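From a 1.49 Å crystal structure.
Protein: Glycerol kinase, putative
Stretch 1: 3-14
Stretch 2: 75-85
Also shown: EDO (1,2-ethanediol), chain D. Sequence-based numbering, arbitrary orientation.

Stretch 1 (3-14) MNVILSIDQSTQ
Stretch 2 (75-85) IIKCIGITNQR

Residues 3-11 and 75-83 form neighbouring parallel β-strands whose N-to-C directions differ by 15° and whose axes approach to 4.6 Å. A ladder of main-chain hydrogen bonds joins them. Ile-75 N donates to Met-3 O (2.8 Å), and Val-5 N donates to Ile-75 O (2.8 Å), so Ile-75 is bonded through both its amide and its carbonyl, as a parallel register requires. Lys-77 N then donates to Val-5 O at 2.8 Å with an angle of 173°.

Here the spacing changes. Leu-7 N takes Cys-78 O as acceptor at 3.0 Å, so the register moves from Val-5 opposite Ile-76 to Leu-7 opposite Ile-79, two residues of the first strand matching three of the second. The extra residue is accommodated around Lys-77, which has phi/psi of -76/-39, whereas Cys-78 is extended at -169/172. Beyond this point the pattern is regular: Gly-80 N to Leu-7 O (2.9 Å), Ile-9 N to Gly-80 O (2.8 Å), Thr-82 N to Ile-9 O (2.8 Å), Gln-11 N to Thr-82 O (3.0 Å) and Gln-84 N to Gln-11 O (2.9 Å). Ser-8 pairs with Gly-80, Ile-9 with Ile-81, Asp-10 with Thr-82 and Gln-11 with Asn-83, with CA-CA separations of 4.6 to 5.0 Å.

Side chains add one further hydrogen bond between the stretches: Gln-84 NE2 donates to Gln-11 OE1 at 2.9 Å and 175°. Gln-11 (chi1 t, chi2 m, chi3 -76°) points its CA-to-CB bond to the face of the sheet it shares with Ile-9, but its end comes nearer to the second stretch, where it meets Gln-84 (chi1 p, chi2 t, chi3 -31°), while Gln-11 NE2 donates to Ser-12 O at 3.0 Å. Asn-83, with chi1 p, leads its end away from the first strand, and its ND2 reaches Gln-84 O at 2.9 Å.

CA-H...O contacts supplement the ladder, the shortest being Ile-79 CA to Leu-7 O and Asn-83 CA to Gln-11 O, both 3.2 Å.

Val-5, Leu-7 and Ile-9 share one sheet face with Ile-76, Ile-79 and Ile-81, and their side chains form an apolar row. Val-5 CG2 lies 4.1 Å from Ile-76 CG1, Leu-7 CD2 4.1 Å from Ile-79 CG1, and Ile-9 CD1 3.9 Å from Ile-79 CG2. Leu-7 is t,p; Ile-9 and Ile-79 are both m,t. On the other face Ile-6 CG2 packs 3.9 Å from Cys-78 SG, and Asp-10 CB (chi1 t) sits 3.9 Å from Thr-82 CG2 (chi1 t). Gly-80 offers no side chain beside Ser-8.

At the N-terminal end, Asn-4 (chi1 m) places OD1 3.5 Å from Ile-75 CB and ND2 3.3 Å from Lys-77 CE. Its ND2 is equally close to Lys-77 NZ (3.3 Å), but both atoms are donors and do not hydrogen-bond to each other; each is satisfied elsewhere in the structure. The 1,2-ethanediol accepts a hydrogen bond from Ile-76 N at its O1 (2.8 Å). The two stretches together bury 918 Å².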

ATOM      1  N   MET C   3      -4.435 -40.530 -32.971  0.50 20.25           N
ATOM      2  CA  MET C   3      -3.961 -39.191 -32.811  1.00 19.08           C
ATOM      3  C   MET C   3      -2.514 -39.231 -32.286  1.00 16.03           C
ATOM      4  O   MET C   3      -2.295 -39.836 -31.254  1.00 16.23           O
ATOM      5  CB  MET C   3      -4.835 -38.410 -31.801  1.00 18.91           C
ATOM      6  CG  MET C   3      -4.442 -36.949 -31.477  1.00 24.96           C
ATOM      7  SD  MET C   3      -4.269 -35.896 -32.918  1.00 39.07           S
ATOM      8  CE  MET C   3      -5.903 -35.219 -32.983  1.00 35.97           C
ATOM      9  N   ASN C   4      -1.582 -38.644 -33.038  1.00 14.48           N
ATOM     10  CA  ASN C   4      -0.240 -38.465 -32.498  1.00 13.58           C
ATOM     11  C   ASN C   4      -0.201 -37.144 -31.739  1.00 14.37           C
ATOM     12  O   ASN C   4      -0.667 -36.122 -32.241  1.00 13.77           O
ATOM     13  CB  ASN C   4       0.791 -38.367 -33.566  1.00 13.86           C
ATOM     14  CG  ASN C   4       0.979 -39.635 -34.320  1.00 12.82           C
ATOM     15  OD1 ASN C   4       0.604 -40.724 -33.929  1.00 17.67           O
ATOM     16  ND2 ASN C   4       1.628 -39.485 -35.451  1.00 15.46           N
ATOM     17  N   VAL C   5       0.451 -37.224 -30.548  1.00 12.96           N
ATOM     18  CA  VAL C   5       0.671 -36.010 -29.785  1.00 13.11           C
ATOM     19  C   VAL C   5       2.044 -35.901 -29.170  1.00 12.13           C
ATOM     20  O   VAL C   5       2.736 -36.872 -29.009  1.00 11.95           O
ATOM     21  CB  VAL C   5      -0.387 -35.844 -28.643  1.00 13.94           C
ATOM     22  CG1 VAL C   5      -1.903 -35.752 -29.187  1.00 16.78           C
ATOM     23  CG2 VAL C   5      -0.197 -36.931 -27.652  1.00 13.48           C
ATOM     24  N   ILE C   6       2.388 -34.660 -28.863  1.00 12.53           N
ATOM     25  CA  ILE C   6       3.621 -34.272 -28.176  1.00 11.04           C
ATOM     26  C   ILE C   6       3.170 -33.758 -26.797  1.00  9.97           C
ATOM     27  O   ILE C   6       2.325 -32.851 -26.715  1.00 10.38           O
ATOM     28  CB  ILE C   6       4.393 -33.188 -28.909  1.00 12.80           C
ATOM     29  CG1 ILE C   6       4.727 -33.601 -30.333  1.00 11.94           C
ATOM     30  CG2 ILE C   6       5.676 -32.755 -28.096  1.00 12.93           C
ATOM     31  CD1 ILE C   6       5.049 -32.357 -31.179  1.00 16.08           C
ATOM     32  N   LEU C   7       3.748 -34.317 -25.733  1.00  8.92           N
ATOM     33  CA  LEU C   7       3.473 -33.749 -24.367  1.00  9.79           C
ATOM     34  C   LEU C   7       4.530 -32.680 -24.071  1.00  9.56           C
ATOM     35  O   LEU C   7       5.726 -32.971 -24.120  1.00 10.75           O
ATOM     36  CB  LEU C   7       3.437 -34.800 -23.256  1.00  9.98           C
ATOM     37  CG  LEU C   7       3.396 -34.417 -21.793  1.00 10.08           C
ATOM     38  CD1 LEU C   7       2.272 -33.386 -21.521  1.00 12.76           C
ATOM     39  CD2 LEU C   7       3.477 -35.560 -20.798  1.00 11.05           C
ATOM     40  N   SER C   8       4.062 -31.452 -23.771  1.00  9.56           N
ATOM     41  CA  SER C   8       4.970 -30.383 -23.351  1.00  9.94           C
ATOM     42  C   SER C   8       4.630 -30.057 -21.889  1.00 10.71           C
ATOM     43  O   SER C   8       3.451 -29.689 -21.629  1.00  9.67           O
ATOM     44  CB  SER C   8       4.864 -29.151 -24.274  1.00 12.19           C
ATOM     45  OG  SER C   8       5.700 -28.130 -23.776  1.00 12.61           O
ATOM     46  N   ILE C   9       5.611 -30.237 -20.960  1.00  9.07           N
ATOM     47  CA  ILE C   9       5.378 -29.949 -19.552  1.00  9.64           C
ATOM     48  C   ILE C   9       6.029 -28.571 -19.294  1.00  9.27           C
ATOM     49  O   ILE C   9       7.247 -28.382 -19.566  1.00  9.99           O
ATOM     50  CB  ILE C   9       6.037 -31.004 -18.644  1.00  8.56           C
ATOM     51  CG1 ILE C   9       5.359 -32.392 -18.910  1.00 10.11           C
ATOM     52  CG2 ILE C   9       6.051 -30.454 -17.181  1.00  9.75           C
ATOM     53  CD1 ILE C   9       6.179 -33.554 -18.372  1.00 10.28           C
ATOM     54  N   ASP C  10       5.253 -27.628 -18.717  1.00 11.12           N
ATOM     55  CA  ASP C  10       5.803 -26.325 -18.279  1.00  9.90           C
ATOM     56  C   ASP C  10       5.599 -26.241 -16.752  1.00  9.84           C
ATOM     57  O   ASP C  10       4.512 -26.074 -16.260  1.00  9.27           O
ATOM     58  CB  ASP C  10       5.091 -25.209 -19.027  1.00 10.70           C
ATOM     59  CG  ASP C  10       5.431 -23.828 -18.592  1.00 11.91           C
ATOM     60  OD1 ASP C  10       6.392 -23.646 -17.838  1.00 13.56           O
ATOM     61  OD2 ASP C  10       4.708 -22.859 -19.092  1.00 14.14           O
ATOM     62  N   GLN C  11       6.634 -26.536 -16.016  1.00  8.38           N
ATOM     63  CA  GLN C  11       6.634 -26.513 -14.588  1.00  7.61           C
ATOM     64  C   GLN C  11       7.012 -25.069 -14.215  1.00  7.93           C
ATOM     65  O   GLN C  11       8.192 -24.700 -14.192  1.00  8.73           O
ATOM     66  CB  GLN C  11       7.617 -27.570 -14.008  1.00  8.02           C
ATOM     67  CG  GLN C  11       7.369 -27.950 -12.555  1.00  6.85           C
ATOM     68  CD  GLN C  11       7.308 -26.716 -11.638  1.00  7.71           C
ATOM     69  OE1 GLN C  11       8.328 -26.121 -11.313  1.00  7.82           O
ATOM     70  NE2 GLN C  11       6.075 -26.236 -11.390  1.00  6.54           N
ATOM     71  N   SER C  12       5.991 -24.251 -14.059  1.00  8.08           N
ATOM     72  CA  SER C  12       6.143 -22.820 -13.898  1.00  8.35           C
ATOM     73  C   SER C  12       6.212 -22.435 -12.431  1.00  9.69           C
ATOM     74  O   SER C  12       6.113 -23.273 -11.514  1.00  8.67           O
ATOM     75  CB  SER C  12       5.019 -22.102 -14.687  1.00  9.09           C
ATOM     76  OG  SER C  12       5.297 -20.737 -14.821  1.00 10.33           O
ATOM     77  N   THR C  13       6.435 -21.143 -12.187  1.00  8.01           N
ATOM     78  CA  THR C  13       6.634 -20.699 -10.755  1.00  9.04           C
ATOM     79  C   THR C  13       5.392 -20.957  -9.933  1.00  9.52           C
ATOM     80  O   THR C  13       5.510 -21.431  -8.805  1.00  9.39           O
ATOM     81  CB  THR C  13       6.972 -19.226 -10.693  1.00  8.20           C
ATOM     82  OG1 THR C  13       8.131 -18.998 -11.530  1.00  8.06           O
ATOM     83  CG2 THR C  13       7.396 -18.815  -9.296  1.00  8.12           C
ATOM     84  N   GLN C  14       4.215 -20.567 -10.426  1.00  8.81           N
ATOM     85  CA  GLN C  14       2.955 -20.637  -9.624  1.00  9.05           C
ATOM     86  C   GLN C  14       2.114 -21.904  -9.809  1.00  9.80           C
ATOM     87  O   GLN C  14       1.227 -22.161  -9.033  1.00  9.92           O
ATOM     88  CB  GLN C  14       2.102 -19.380  -9.874  1.00  9.19           C
ATOM     89  CG  GLN C  14       2.816 -18.065  -9.424  1.00  9.22           C
ATOM     90  CD  GLN C  14       2.110 -16.849  -9.813  1.00 12.06           C
ATOM     91  OE1 GLN C  14       2.431 -16.233 -10.828  1.00 13.94           O
ATOM     92  NE2 GLN C  14       1.102 -16.514  -9.061  1.00 16.87           N
ATOM     93  N   ILE C  75      -1.110 -41.806 -29.596  1.00 17.24           N
ATOM     94  CA  ILE C  75       0.335 -42.084 -29.583  1.00 17.78           C
ATOM     95  C   ILE C  75       1.054 -40.837 -29.036  1.00 14.96           C
ATOM     96  O   ILE C  75       1.043 -39.777 -29.684  1.00 15.67           O
ATOM     97  CB  ILE C  75       0.967 -42.456 -30.964  1.00 15.82           C
ATOM     98  CG1 ILE C  75       0.298 -43.774 -31.482  1.00 21.87           C
ATOM     99  CG2 ILE C  75       2.522 -42.593 -30.850  1.00 17.87           C
ATOM    100  CD1 ILE C  75       0.516 -44.063 -32.998  1.00 21.02           C
ATOM    101  N   ILE C  76       1.689 -40.995 -27.871  1.00 13.78           N
ATOM    102  CA  ILE C  76       2.540 -39.887 -27.315  1.00 14.82           C
ATOM    103  C   ILE C  76       3.918 -40.092 -27.918  1.00 12.13           C
ATOM    104  O   ILE C  76       4.556 -41.061 -27.633  1.00 14.44           O
ATOM    105  CB  ILE C  76       2.615 -39.887 -25.754  1.00 15.21           C
ATOM    106  CG1 ILE C  76       1.212 -39.945 -25.197  1.00 17.38           C
ATOM    107  CG2 ILE C  76       3.379 -38.713 -25.283  1.00 14.29           C
ATOM    108  CD1 ILE C  76       1.075 -40.187 -23.806  1.00 20.73           C
ATOM    109  N   LYS C  77       4.334 -39.208 -28.797  1.00 12.78           N
ATOM    110  CA  LYS C  77       5.561 -39.380 -29.563  1.00 12.99           C
ATOM    111  C   LYS C  77       6.805 -39.097 -28.716  1.00 13.50           C
ATOM    112  O   LYS C  77       7.855 -39.736 -28.851  1.00 14.40           O
ATOM    113  CB  LYS C  77       5.563 -38.455 -30.763  1.00 14.47           C
ATOM    114  CG  LYS C  77       4.531 -38.875 -31.857  1.00 13.84           C
ATOM    115  CD  LYS C  77       4.904 -40.177 -32.386  1.00 18.23           C
ATOM    116  CE  LYS C  77       4.278 -40.396 -33.751  1.00 23.95           C
ATOM    117  NZ  LYS C  77       4.853 -39.435 -34.849  1.00 27.58           N
ATOM    118  N   CYS C  78       6.659 -38.073 -27.878  1.00 12.34           N
ATOM    119  CA  CYS C  78       7.793 -37.587 -27.078  1.00 11.27           C
ATOM    120  C   CYS C  78       7.285 -36.611 -26.038  1.00 10.15           C
ATOM    121  O   CYS C  78       6.139 -36.157 -26.078  1.00 10.15           O
ATOM    122  CB  CYS C  78       8.785 -36.899 -27.967  1.00 11.29           C
ATOM    123  SG  CYS C  78       8.116 -35.680 -29.013  1.00 15.45           S
ATOM    124  N   ILE C  79       8.216 -36.233 -25.132  1.00 10.12           N
ATOM    125  CA  ILE C  79       7.952 -35.304 -24.031  1.00  8.01           C
ATOM    126  C   ILE C  79       9.012 -34.219 -24.085  1.00  9.30           C
ATOM    127  O   ILE C  79      10.193 -34.536 -24.173  1.00  8.21           O
ATOM    128  CB  ILE C  79       7.946 -36.024 -22.642  1.00  9.31           C
ATOM    129  CG1 ILE C  79       6.850 -37.066 -22.612  1.00  9.12           C
ATOM    130  CG2 ILE C  79       7.919 -35.010 -21.519  1.00 10.07           C
ATOM    131  CD1 ILE C  79       7.057 -38.085 -21.405  1.00 10.26           C
ATOM    132  N   GLY C  80       8.610 -32.955 -24.050  1.00  8.56           N
ATOM    133  CA  GLY C  80       9.533 -31.817 -23.811  1.00  8.63           C
ATOM    134  C   GLY C  80       9.234 -31.202 -22.426  1.00  8.78           C
ATOM    135  O   GLY C  80       8.089 -31.195 -21.956  1.00  9.09           O
ATOM    136  N   ILE C  81      10.316 -30.776 -21.774  1.00  7.96           N
ATOM    137  CA  ILE C  81      10.270 -30.243 -20.439  1.00  8.90           C
ATOM    138  C   ILE C  81      10.791 -28.813 -20.450  1.00  7.42           C
ATOM    139  O   ILE C  81      11.865 -28.520 -21.013  1.00  7.43           O
ATOM    140  CB  ILE C  81      11.105 -31.095 -19.470  1.00  9.32           C
ATOM    141  CG1 ILE C  81      10.369 -32.427 -19.313  1.00 11.39           C
ATOM    142  CG2 ILE C  81      11.294 -30.365 -18.129  1.00 11.31           C
ATOM    143  CD1 ILE C  81      10.991 -33.452 -18.423  1.00 13.71           C
ATOM    144  N   THR C  82      10.024 -27.892 -19.829  1.00  8.81           N
ATOM    145  CA  THR C  82      10.503 -26.555 -19.561  1.00  7.61           C
ATOM    146  C   THR C  82      10.070 -26.118 -18.199  1.00  8.17           C
ATOM    147  O   THR C  82       9.150 -26.705 -17.624  1.00  8.45           O
ATOM    148  CB  THR C  82      10.056 -25.591 -20.722  1.00  9.14           C
ATOM    149  OG1 THR C  82      10.793 -24.393 -20.615  1.00  8.50           O
ATOM    150  CG2 THR C  82       8.555 -25.354 -20.751  1.00 11.62           C
ATOM    151  N   ASN C  83      10.750 -25.129 -17.656  1.00  7.34           N
ATOM    152  CA  ASN C  83      10.614 -24.896 -16.211  1.00  7.89           C
ATOM    153  C   ASN C  83      11.082 -23.547 -15.770  1.00  7.57           C
ATOM    154  O   ASN C  83      11.934 -22.943 -16.400  1.00  6.49           O
ATOM    155  CB  ASN C  83      11.556 -25.893 -15.487  1.00  7.73           C
ATOM    156  CG  ASN C  83      13.030 -25.725 -15.951  1.00  6.23           C
ATOM    157  OD1 ASN C  83      13.380 -26.121 -17.090  1.00  6.79           O
ATOM    158  ND2 ASN C  83      13.948 -25.216 -15.012  1.00  6.75           N
ATOM    159  N   GLN C  84      10.489 -23.077 -14.680  1.00  6.18           N
ATOM    160  CA  GLN C  84      10.985 -21.955 -13.920  1.00  5.93           C
ATOM    161  C   GLN C  84      12.492 -22.229 -13.635  1.00  5.27           C
ATOM    162  O   GLN C  84      12.864 -23.332 -13.144  1.00  4.86           O
ATOM    163  CB  GLN C  84      10.209 -21.863 -12.587  1.00  7.23           C
ATOM    164  CG  GLN C  84      10.094 -23.144 -11.791  1.00  5.66           C
ATOM    165  CD  GLN C  84       9.837 -22.957 -10.288  1.00  5.30           C
ATOM    166  OE1 GLN C  84      10.280 -21.973  -9.690  1.00  7.29           O
ATOM    167  NE2 GLN C  84       9.209 -23.956  -9.674  1.00  8.05           N
ATOM    168  N   ARG C  85      13.318 -21.264 -13.975  1.00  6.51           N
ATOM    169  CA  ARG C  85      14.751 -21.385 -13.889  1.00  6.04           C
ATOM    170  C   ARG C  85      15.209 -21.029 -12.421  1.00  6.47           C
ATOM    171  O   ARG C  85      14.378 -20.517 -11.647  1.00  5.84           O
ATOM    172  CB  ARG C  85      15.382 -20.499 -14.907  1.00  7.50           C
ATOM    173  CG  ARG C  85      14.972 -20.840 -16.361  1.00  6.85           C
ATOM    174  CD  ARG C  85      15.421 -19.787 -17.437  1.00  8.11           C
ATOM    175  NE  ARG C  85      14.859 -18.517 -17.051  1.00  7.14           N
ATOM    176  CZ  ARG C  85      15.260 -17.334 -17.516  1.00 10.34           C
ATOM    177  NH1 ARG C  85      16.144 -17.273 -18.512  1.00 10.56           N
ATOM    178  NH2 ARG C  85      14.841 -16.214 -16.945  1.00  7.44           N
TER
HETATM  179  C1  EDO D1504       1.551 -43.608 -25.208  1.00 28.25           C
HETATM  180  O1  EDO D1504       1.601 -43.532 -26.639  1.00 22.56           O
HETATM  181  C2  EDO D1504       0.342 -44.190 -24.438  1.00 27.85           C
HETATM  182  O2  EDO D1504      -0.939 -43.900 -25.050  1.00 33.18           O